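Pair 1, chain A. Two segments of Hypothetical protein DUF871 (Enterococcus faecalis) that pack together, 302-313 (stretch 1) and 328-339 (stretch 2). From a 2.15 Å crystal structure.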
# COMPACT_ATOMS: atom_id res chain seq x y z
N VAL A 302 -0.94 22.68 8.58
CA VAL A 302 -0.94 21.23 8.73
C VAL A 302 0.48 20.65 8.63
O VAL A 302 1.22 20.94 7.71
CB VAL A 302 -1.97 20.51 7.76
CG1 VAL A 302 -1.73 20.87 6.30
CG2 VAL A 302 -1.93 18.99 7.97
N GLY A 303 0.86 19.89 9.64
CA GLY A 303 2.17 19.21 9.65
C GLY A 303 3.18 19.88 10.53
O GLY A 303 4.25 19.35 10.75
N THR A 304 2.84 21.07 11.04
CA THR A 304 3.72 21.83 11.91
C THR A 304 4.02 21.10 13.22
O THR A 304 3.10 20.66 13.93
CB THR A 304 3.22 23.31 12.12
OG1 THR A 304 3.19 24.01 10.86
CG2 THR A 304 4.16 24.09 13.05
N VAL A 305 5.31 20.94 13.51
CA VAL A 305 5.77 20.38 14.78
C VAL A 305 6.09 21.48 15.76
O VAL A 305 6.91 22.39 15.49
CB VAL A 305 7.04 19.51 14.57
CG1 VAL A 305 7.41 18.77 15.85
CG2 VAL A 305 6.83 18.54 13.41
N THR A 306 5.47 21.39 16.93
CA THR A 306 5.50 22.47 17.92
C THR A 306 5.87 21.95 19.30
O THR A 306 5.69 20.76 19.62
CB THR A 306 4.09 23.18 18.05
OG1 THR A 306 3.17 22.31 18.70
CG2 THR A 306 3.51 23.51 16.71
N ILE A 307 6.38 22.86 20.13
CA ILE A 307 6.60 22.56 21.54
C ILE A 307 6.05 23.73 22.36
O ILE A 307 6.31 24.91 22.05
CB ILE A 307 8.12 22.24 21.86
CG1 ILE A 307 8.28 21.72 23.29
CG2 ILE A 307 9.05 23.46 21.62
CD1 ILE A 307 9.62 21.05 23.54
N ASP A 308 5.26 23.41 23.39
CA ASP A 308 4.71 24.44 24.25
C ASP A 308 5.81 25.12 25.06
O ASP A 308 6.64 24.43 25.67
CB ASP A 308 3.65 23.86 25.18
CG ASP A 308 2.32 23.60 24.48
OD1 ASP A 308 2.20 23.83 23.24
OD2 ASP A 308 1.36 23.21 25.19
N ASN A 309 5.86 26.46 25.05
CA ASN A 309 6.92 27.13 25.81
C ASN A 309 6.49 27.43 27.26
O ASN A 309 5.40 27.01 27.67
CB ASN A 309 7.50 28.36 25.07
CG ASN A 309 6.46 29.44 24.78
OD1 ASN A 309 5.75 29.91 25.69
ND2 ASN A 309 6.37 29.86 23.52
N GLU A 310 7.33 28.15 28.00
CA GLU A 310 7.09 28.44 29.41
C GLU A 310 5.82 29.27 29.66
O GLU A 310 5.25 29.25 30.77
CB GLU A 310 8.32 29.10 30.07
CG GLU A 310 8.58 30.53 29.64
CD GLU A 310 9.94 31.08 30.10
OE1 GLU A 310 10.25 31.08 31.32
OE2 GLU A 310 10.71 31.53 29.22
N LYS A 311 5.36 29.99 28.62
CA LYS A 311 4.13 30.80 28.75
C LYS A 311 2.90 29.93 28.88
O LYS A 311 1.87 30.43 29.30
CB LYS A 311 3.94 31.78 27.59
CG LYS A 311 4.96 32.90 27.55
CD LYS A 311 4.82 33.76 26.33
CE LYS A 311 5.91 34.82 26.33
NZ LYS A 311 5.77 35.73 25.17
N TYR A 312 3.00 28.66 28.52
CA TYR A 312 1.86 27.74 28.60
C TYR A 312 1.82 27.05 29.95
O TYR A 312 1.06 26.10 30.13
CB TYR A 312 1.89 26.70 27.46
CG TYR A 312 0.58 26.61 26.68
CD1 TYR A 312 -0.64 26.75 27.34
CD2 TYR A 312 0.57 26.40 25.29
CE1 TYR A 312 -1.84 26.67 26.65
CE2 TYR A 312 -0.62 26.35 24.57
CZ TYR A 312 -1.84 26.47 25.27
OH TYR A 312 -3.06 26.41 24.62
N GLY A 313 2.64 27.52 30.89
CA GLY A 313 2.59 27.06 32.27
C GLY A 313 2.78 25.57 32.37
O GLY A 313 3.75 25.05 31.84
N LYS A 328 -1.19 31.17 14.70
CA LYS A 328 -0.12 31.61 15.62
C LYS A 328 -0.58 31.63 17.08
O LYS A 328 -1.68 32.10 17.38
CB LYS A 328 0.24 33.05 15.22
CG LYS A 328 1.43 33.66 15.93
CD LYS A 328 1.15 35.06 16.45
CE LYS A 328 0.97 36.08 15.33
NZ LYS A 328 2.24 36.34 14.59
N ASP A 329 0.27 31.15 17.99
CA ASP A 329 0.02 31.20 19.43
C ASP A 329 1.35 31.54 20.14
O ASP A 329 2.32 30.78 20.03
CB ASP A 329 -0.56 29.85 19.90
CG ASP A 329 -1.03 29.85 21.36
OD1 ASP A 329 -0.33 30.40 22.24
OD2 ASP A 329 -2.08 29.23 21.66
N GLU A 330 1.40 32.67 20.86
CA GLU A 330 2.64 33.13 21.54
C GLU A 330 3.23 32.07 22.48
O GLU A 330 4.43 32.08 22.77
CB GLU A 330 2.41 34.44 22.35
CG GLU A 330 1.25 34.32 23.43
CD GLU A 330 1.41 35.22 24.68
OE1 GLU A 330 2.22 36.20 24.65
OE2 GLU A 330 0.69 34.94 25.70
N LYS A 331 2.37 31.17 22.95
CA LYS A 331 2.75 30.17 23.94
C LYS A 331 3.26 28.87 23.33
O LYS A 331 3.63 27.96 24.07
CB LYS A 331 1.57 29.85 24.86
CG LYS A 331 0.88 31.07 25.44
CD LYS A 331 -0.20 30.64 26.45
CE LYS A 331 -1.44 30.05 25.77
NZ LYS A 331 -1.89 30.73 24.50
N VAL A 332 3.30 28.79 22.00
CA VAL A 332 3.63 27.54 21.29
C VAL A 332 4.77 27.82 20.31
O VAL A 332 4.54 28.54 19.32
CB VAL A 332 2.38 27.01 20.50
CG1 VAL A 332 2.72 25.77 19.65
CG2 VAL A 332 1.19 26.71 21.44
N ASN A 333 5.98 27.29 20.57
CA ASN A 333 7.09 27.41 19.62
C ASN A 333 6.89 26.53 18.40
O ASN A 333 6.48 25.35 18.52
CB ASN A 333 8.42 27.03 20.27
CG ASN A 333 8.86 28.03 21.33
OD1 ASN A 333 8.34 29.15 21.42
ND2 ASN A 333 9.84 27.63 22.12
N THR A 334 7.16 27.08 17.22
CA THR A 334 7.07 26.29 16.00
C THR A 334 8.49 25.86 15.66
O THR A 334 9.37 26.70 15.55
CB THR A 334 6.47 27.12 14.84
OG1 THR A 334 7.07 28.42 14.86
CG2 THR A 334 4.97 27.28 15.05
N ILE A 335 8.69 24.55 15.52
CA ILE A 335 10.05 23.99 15.42
C ILE A 335 10.38 23.62 14.00
O ILE A 335 11.40 24.01 13.46
CB ILE A 335 10.23 22.69 16.28
CG1 ILE A 335 9.67 22.85 17.70
CG2 ILE A 335 11.71 22.22 16.27
CD1 ILE A 335 10.26 24.04 18.42
N THR A 336 9.53 22.80 13.39
CA THR A 336 9.76 22.41 12.01
C THR A 336 8.40 21.95 11.48
O THR A 336 7.38 22.14 12.15
CB THR A 336 10.88 21.33 11.90
OG1 THR A 336 11.00 20.90 10.56
CG2 THR A 336 10.60 20.10 12.76
N ARG A 337 8.41 21.33 10.30
CA ARG A 337 7.21 20.87 9.64
C ARG A 337 7.43 19.52 8.98
O ARG A 337 8.47 19.32 8.36
CB ARG A 337 6.80 21.89 8.58
CG ARG A 337 5.33 21.72 8.14
CD ARG A 337 4.85 22.87 7.28
NE ARG A 337 3.48 22.56 6.85
CZ ARG A 337 2.84 23.14 5.84
NH1 ARG A 337 3.41 24.12 5.13
NH2 ARG A 337 1.62 22.73 5.54
N ILE A 338 6.46 18.60 9.07
CA ILE A 338 6.49 17.37 8.29
C ILE A 338 6.60 17.63 6.81
O ILE A 338 5.89 18.45 6.26
CB ILE A 338 5.18 16.51 8.48
CG1 ILE A 338 4.87 16.30 9.98
CG2 ILE A 338 5.28 15.20 7.66
CD1 ILE A 338 5.94 15.46 10.72
N ILE A 339 7.49 16.89 6.16
CA ILE A 339 7.74 16.97 4.71
C ILE A 339 6.43 16.76 3.94
O ILE A 339 5.62 15.90 4.30
CB ILE A 339 8.86 15.91 4.35
CG1 ILE A 339 10.23 16.43 4.80
CG2 ILE A 339 8.88 15.47 2.90
CD1 ILE A 339 10.45 17.90 4.61
O HOH W 1 6.09 34.28 22.96
O HOH W 2 -2.68 26.48 21.95
O HOH W 3 -4.17 29.03 24.52

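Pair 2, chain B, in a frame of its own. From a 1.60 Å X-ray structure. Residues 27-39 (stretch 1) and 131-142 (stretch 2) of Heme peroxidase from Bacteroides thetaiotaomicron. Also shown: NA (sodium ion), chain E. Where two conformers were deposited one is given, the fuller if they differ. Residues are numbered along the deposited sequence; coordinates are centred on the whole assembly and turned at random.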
# COMPACT_ATOMS: atom_id res chain seq x y z
N PHE B 27 -22.13 9.92 9.80
CA PHE B 27 -23.07 9.81 10.95
C PHE B 27 -24.45 10.23 10.47
O PHE B 27 -24.65 11.38 10.06
CB PHE B 27 -22.66 10.72 12.11
CG PHE B 27 -21.28 10.49 12.63
CD1 PHE B 27 -21.04 9.55 13.61
CD2 PHE B 27 -20.23 11.31 12.23
CE1 PHE B 27 -19.77 9.41 14.15
CE2 PHE B 27 -18.98 11.16 12.75
CZ PHE B 27 -18.76 10.22 13.74
N ILE B 28 -25.41 9.31 10.54
CA ILE B 28 -26.80 9.62 10.18
C ILE B 28 -27.73 9.38 11.36
O ILE B 28 -27.73 8.31 11.95
CB ILE B 28 -27.27 8.77 8.98
CG1 ILE B 28 -26.54 9.20 7.71
CG2 ILE B 28 -28.72 8.91 8.80
CD1 ILE B 28 -26.73 8.25 6.56
N VAL B 29 -28.53 10.39 11.70
CA VAL B 29 -29.58 10.25 12.66
C VAL B 29 -30.91 10.47 11.96
O VAL B 29 -31.10 11.47 11.27
CB VAL B 29 -29.43 11.24 13.84
CG1 VAL B 29 -30.61 11.15 14.79
CG2 VAL B 29 -28.14 10.96 14.57
N TYR B 30 -31.79 9.48 12.09
CA TYR B 30 -33.11 9.51 11.51
C TYR B 30 -34.17 9.60 12.60
O TYR B 30 -34.01 9.02 13.67
CB TYR B 30 -33.38 8.22 10.76
CG TYR B 30 -32.69 8.04 9.43
CD1 TYR B 30 -32.96 8.89 8.38
CD2 TYR B 30 -31.99 6.87 9.14
CE1 TYR B 30 -32.45 8.64 7.10
CE2 TYR B 30 -31.48 6.63 7.87
CZ TYR B 30 -31.71 7.52 6.86
OH TYR B 30 -31.26 7.26 5.59
N ASN B 31 -35.29 10.24 12.28
CA ASN B 31 -36.51 10.06 13.05
C ASN B 31 -37.45 9.15 12.28
O ASN B 31 -37.46 9.15 11.06
CB ASN B 31 -37.21 11.39 13.29
CG ASN B 31 -36.75 12.08 14.56
OD1 ASN B 31 -36.02 11.51 15.38
ND2 ASN B 31 -37.18 13.34 14.74
N LEU B 32 -38.23 8.36 13.01
CA LEU B 32 -39.25 7.53 12.40
C LEU B 32 -40.43 8.37 11.96
O LEU B 32 -40.78 9.33 12.63
CB LEU B 32 -39.75 6.48 13.40
CG LEU B 32 -38.70 5.51 13.94
CD1 LEU B 32 -39.34 4.62 14.98
CD2 LEU B 32 -38.09 4.70 12.82
N THR B 33 -41.08 7.96 10.88
CA THR B 33 -42.36 8.54 10.47
C THR B 33 -43.51 7.68 10.98
O THR B 33 -43.31 6.55 11.43
CB THR B 33 -42.49 8.60 8.95
OG1 THR B 33 -42.62 7.26 8.42
CG2 THR B 33 -41.30 9.28 8.33
N ASP B 34 -44.73 8.17 10.78
CA ASP B 34 -45.93 7.45 11.21
C ASP B 34 -46.54 6.62 10.08
O ASP B 34 -47.71 6.27 10.13
CB ASP B 34 -46.97 8.42 11.77
CG ASP B 34 -46.69 8.81 13.20
OD1 ASP B 34 -45.84 8.16 13.84
OD2 ASP B 34 -47.36 9.75 13.70
N SER B 35 -45.76 6.30 9.08
CA SER B 35 -46.29 5.53 7.96
C SER B 35 -46.67 4.10 8.38
O SER B 35 -46.12 3.57 9.34
CB SER B 35 -45.30 5.48 6.82
OG SER B 35 -44.40 4.40 6.97
N PRO B 36 -47.57 3.48 7.65
CA PRO B 36 -47.98 2.11 7.98
C PRO B 36 -46.99 1.02 7.54
O PRO B 36 -47.32 -0.16 7.59
CB PRO B 36 -49.31 1.96 7.23
CG PRO B 36 -49.20 2.87 6.07
CD PRO B 36 -48.29 4.01 6.48
N ASP B 37 -45.81 1.43 7.09
CA ASP B 37 -44.74 0.49 6.76
C ASP B 37 -43.51 0.68 7.65
O ASP B 37 -42.50 -0.00 7.46
CB ASP B 37 -44.27 0.69 5.32
CG ASP B 37 -45.30 0.34 4.30
OD1 ASP B 37 -46.36 -0.20 4.65
OD2 ASP B 37 -45.04 0.62 3.11
N THR B 38 -43.56 1.64 8.56
CA THR B 38 -42.35 2.08 9.27
C THR B 38 -41.71 0.97 10.08
O THR B 38 -40.49 0.76 9.99
CB THR B 38 -42.61 3.32 10.16
OG1 THR B 38 -42.85 4.45 9.32
CG2 THR B 38 -41.43 3.62 11.03
N VAL B 39 -42.49 0.25 10.86
CA VAL B 39 -41.91 -0.81 11.69
C VAL B 39 -41.32 -1.91 10.82
O VAL B 39 -40.23 -2.37 11.06
CB VAL B 39 -42.94 -1.41 12.68
CG1 VAL B 39 -42.29 -2.54 13.49
CG2 VAL B 39 -43.46 -0.35 13.61
N LYS B 131 -33.92 1.11 1.54
CA LYS B 131 -34.66 0.19 2.39
C LYS B 131 -35.60 0.91 3.36
O LYS B 131 -36.65 0.36 3.74
CB LYS B 131 -33.70 -0.71 3.17
CG LYS B 131 -33.05 -1.81 2.36
CD LYS B 131 -32.14 -2.69 3.30
CE LYS B 131 -31.53 -3.87 2.57
NZ LYS B 131 -32.58 -4.79 2.08
N LEU B 132 -35.24 2.12 3.75
CA LEU B 132 -36.02 2.85 4.76
C LEU B 132 -36.93 3.91 4.16
O LEU B 132 -37.58 4.65 4.90
CB LEU B 132 -35.08 3.51 5.77
CG LEU B 132 -34.31 2.52 6.66
CD1 LEU B 132 -33.18 3.22 7.41
CD2 LEU B 132 -35.26 1.83 7.63
N LYS B 133 -37.04 3.93 2.83
CA LYS B 133 -37.82 4.96 2.13
C LYS B 133 -39.25 5.02 2.67
O LYS B 133 -39.97 4.03 2.64
CB LYS B 133 -37.84 4.68 0.61
CG LYS B 133 -38.32 5.84 -0.22
CD LYS B 133 -37.22 6.90 -0.37
N GLY B 134 -39.64 6.20 3.17
CA GLY B 134 -41.00 6.42 3.69
C GLY B 134 -41.12 6.19 5.18
O GLY B 134 -42.08 6.67 5.80
N ALA B 135 -40.15 5.49 5.74
CA ALA B 135 -40.15 5.11 7.18
C ALA B 135 -39.38 6.09 8.05
O ALA B 135 -39.53 6.10 9.30
CB ALA B 135 -39.55 3.72 7.33
N VAL B 136 -38.56 6.92 7.41
CA VAL B 136 -37.70 7.84 8.15
C VAL B 136 -37.60 9.22 7.53
O VAL B 136 -37.89 9.42 6.34
CB VAL B 136 -36.21 7.27 8.27
CG1 VAL B 136 -36.19 5.97 9.08
CG2 VAL B 136 -35.61 7.08 6.91
N VAL B 137 -37.21 10.18 8.37
CA VAL B 137 -36.83 11.50 7.92
C VAL B 137 -35.47 11.84 8.55
O VAL B 137 -35.18 11.42 9.67
CB VAL B 137 -37.90 12.57 8.30
CG1 VAL B 137 -39.09 12.48 7.36
CG2 VAL B 137 -38.34 12.40 9.72
N SER B 138 -34.62 12.55 7.80
CA SER B 138 -33.29 12.92 8.29
C SER B 138 -33.35 13.97 9.39
O SER B 138 -33.96 15.02 9.20
CB SER B 138 -32.44 13.46 7.16
OG SER B 138 -31.12 13.70 7.61
N VAL B 139 -32.73 13.68 10.53
CA VAL B 139 -32.52 14.65 11.56
C VAL B 139 -31.15 15.31 11.37
O VAL B 139 -31.04 16.51 11.43
CB VAL B 139 -32.61 14.01 12.99
CG1 VAL B 139 -32.25 15.02 14.05
CG2 VAL B 139 -33.99 13.47 13.22
N ASP B 140 -30.13 14.51 11.14
CA ASP B 140 -28.79 15.02 10.84
C ASP B 140 -27.99 14.02 10.04
O ASP B 140 -28.10 12.81 10.25
CB ASP B 140 -28.01 15.33 12.13
CG ASP B 140 -26.65 15.93 11.84
OD1 ASP B 140 -26.61 17.08 11.36
OD2 ASP B 140 -25.62 15.19 11.93
N GLU B 141 -27.24 14.54 9.08
CA GLU B 141 -26.17 13.77 8.43
C GLU B 141 -24.91 14.58 8.46
O GLU B 141 -24.90 15.75 8.06
CB GLU B 141 -26.52 13.41 6.99
CG GLU B 141 -25.44 12.60 6.29
CD GLU B 141 -25.90 12.00 4.94
OE1 GLU B 141 -27.12 11.87 4.71
OE2 GLU B 141 -25.01 11.70 4.10
N THR B 142 -23.87 14.00 9.03
CA THR B 142 -22.58 14.65 9.09
C THR B 142 -21.52 13.72 8.52
O THR B 142 -21.50 12.50 8.81
CB THR B 142 -22.21 15.03 10.55
OG1 THR B 142 -23.19 15.93 11.07
CG2 THR B 142 -20.85 15.70 10.60
NA NA E . -47.59 -1.76 5.88
O HOH W 4 -25.66 12.65 12.68
O HOH W 5 -45.51 -2.89 6.05
O HOH W 6 -48.08 -3.10 3.97
O HOH W 7 -49.96 -1.02 5.56

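A backbone arrangement can be held constant while the side chains on it change, provided that each position still fills its space and satisfies its polar groups. Pairs 1 and 2 illustrate the principle. In each, two antiparallel segments run side by side, and 14 central residues superpose with an RMSD of 0.7 Å. The shared signature is a beta bulge: the register slips by one residue between Val305(A) and Thr306(A) in pair 1, and between the matched Val29(B) and Tyr30(B) in pair 2.

The bulge works alike in both. One carbonyl receives two successive amides: Val305(A) O accepts from Ile335(A) N at 2.8 Å and, weakly, from Thr336(A) N at 3.4 Å, while Val29(B) O accepts from Val139(B) N at 2.8 Å and Asp140(B) N at 3.2 Å. The extra residue of the bulge, Ile335(A) or Val139(B), directs its CA-to-CB bond toward the opposing segment.

The matched valines Val305(A) and Val29(B) share the t rotamer, and their side-chain centres lie 0.8 Å apart. Their neighbours differ. Val305(A) CB lies 4.0 Å from Thr336(A) CG2, whereas Val29(B) CG1 packs 3.9 Å from Val139(B) CB. Two positions along, an apolar residue exchanges with a polar one. Ile307(A) CG2 meets Ile335(A) CD1 at 3.5 Å; its counterpart Asn31(B) instead brings CG to 3.4 Å from Val139(B) CG2. The bulge residue thus supplies an apolar surface to either partner, and the backbone pairing carries on unchanged, Ile307(A) N to Asn333(A) O at 3.0 Å matching Asn31(B) N to Val137(B) O at 2.9 Å.

Thr306(A) and Tyr30(B) show the greater divergence. The small threonine sets its CB 3.3 Å from Val332(A) CG1. The tyrosine points away overall, yet its ring still meets the other segment: the matched valine Val136(B) lays CG2 over one face, 3.7 Å from the ring centroid, and Leu132(B) CD1 approaches CE2 of Tyr30(B) at 3.8 Å. Pair 1 also packs an aromatic against its valine, but from Tyr312(A), which has no counterpart in pair 2. Val332(A) CG2 sits at that ring's edge, 3.6 Å from Tyr312(A) CE2, leaving a face for Lys331(A), whose CE lies 3.6 Å from the ring centroid.

Asn309(A) and Thr33(B) give the clearest case of different chemistry with one outcome. Both point toward the other segment, both are in the p rotamer, and both donate a backbone amide at 2.9 Å, Asn309(A) N to Lys331(A) O and Thr33(B) N to Ala135(B) O. Each side chain then caters for the preceding carbonyl: Asn309(A) ND2 donates to Glu330(A) O at 3.0 Å, and Thr33(B) OG1 to Gly134(B) O at 2.7 Å. The amide, with a second proton, also reaches Asn333(A) OD1 at 3.0 Å from its ND2; at the matched Val137(B), Thr33(B) offers a methyl instead, its CG2 lying 4.0 Å from Val137(B) CG1.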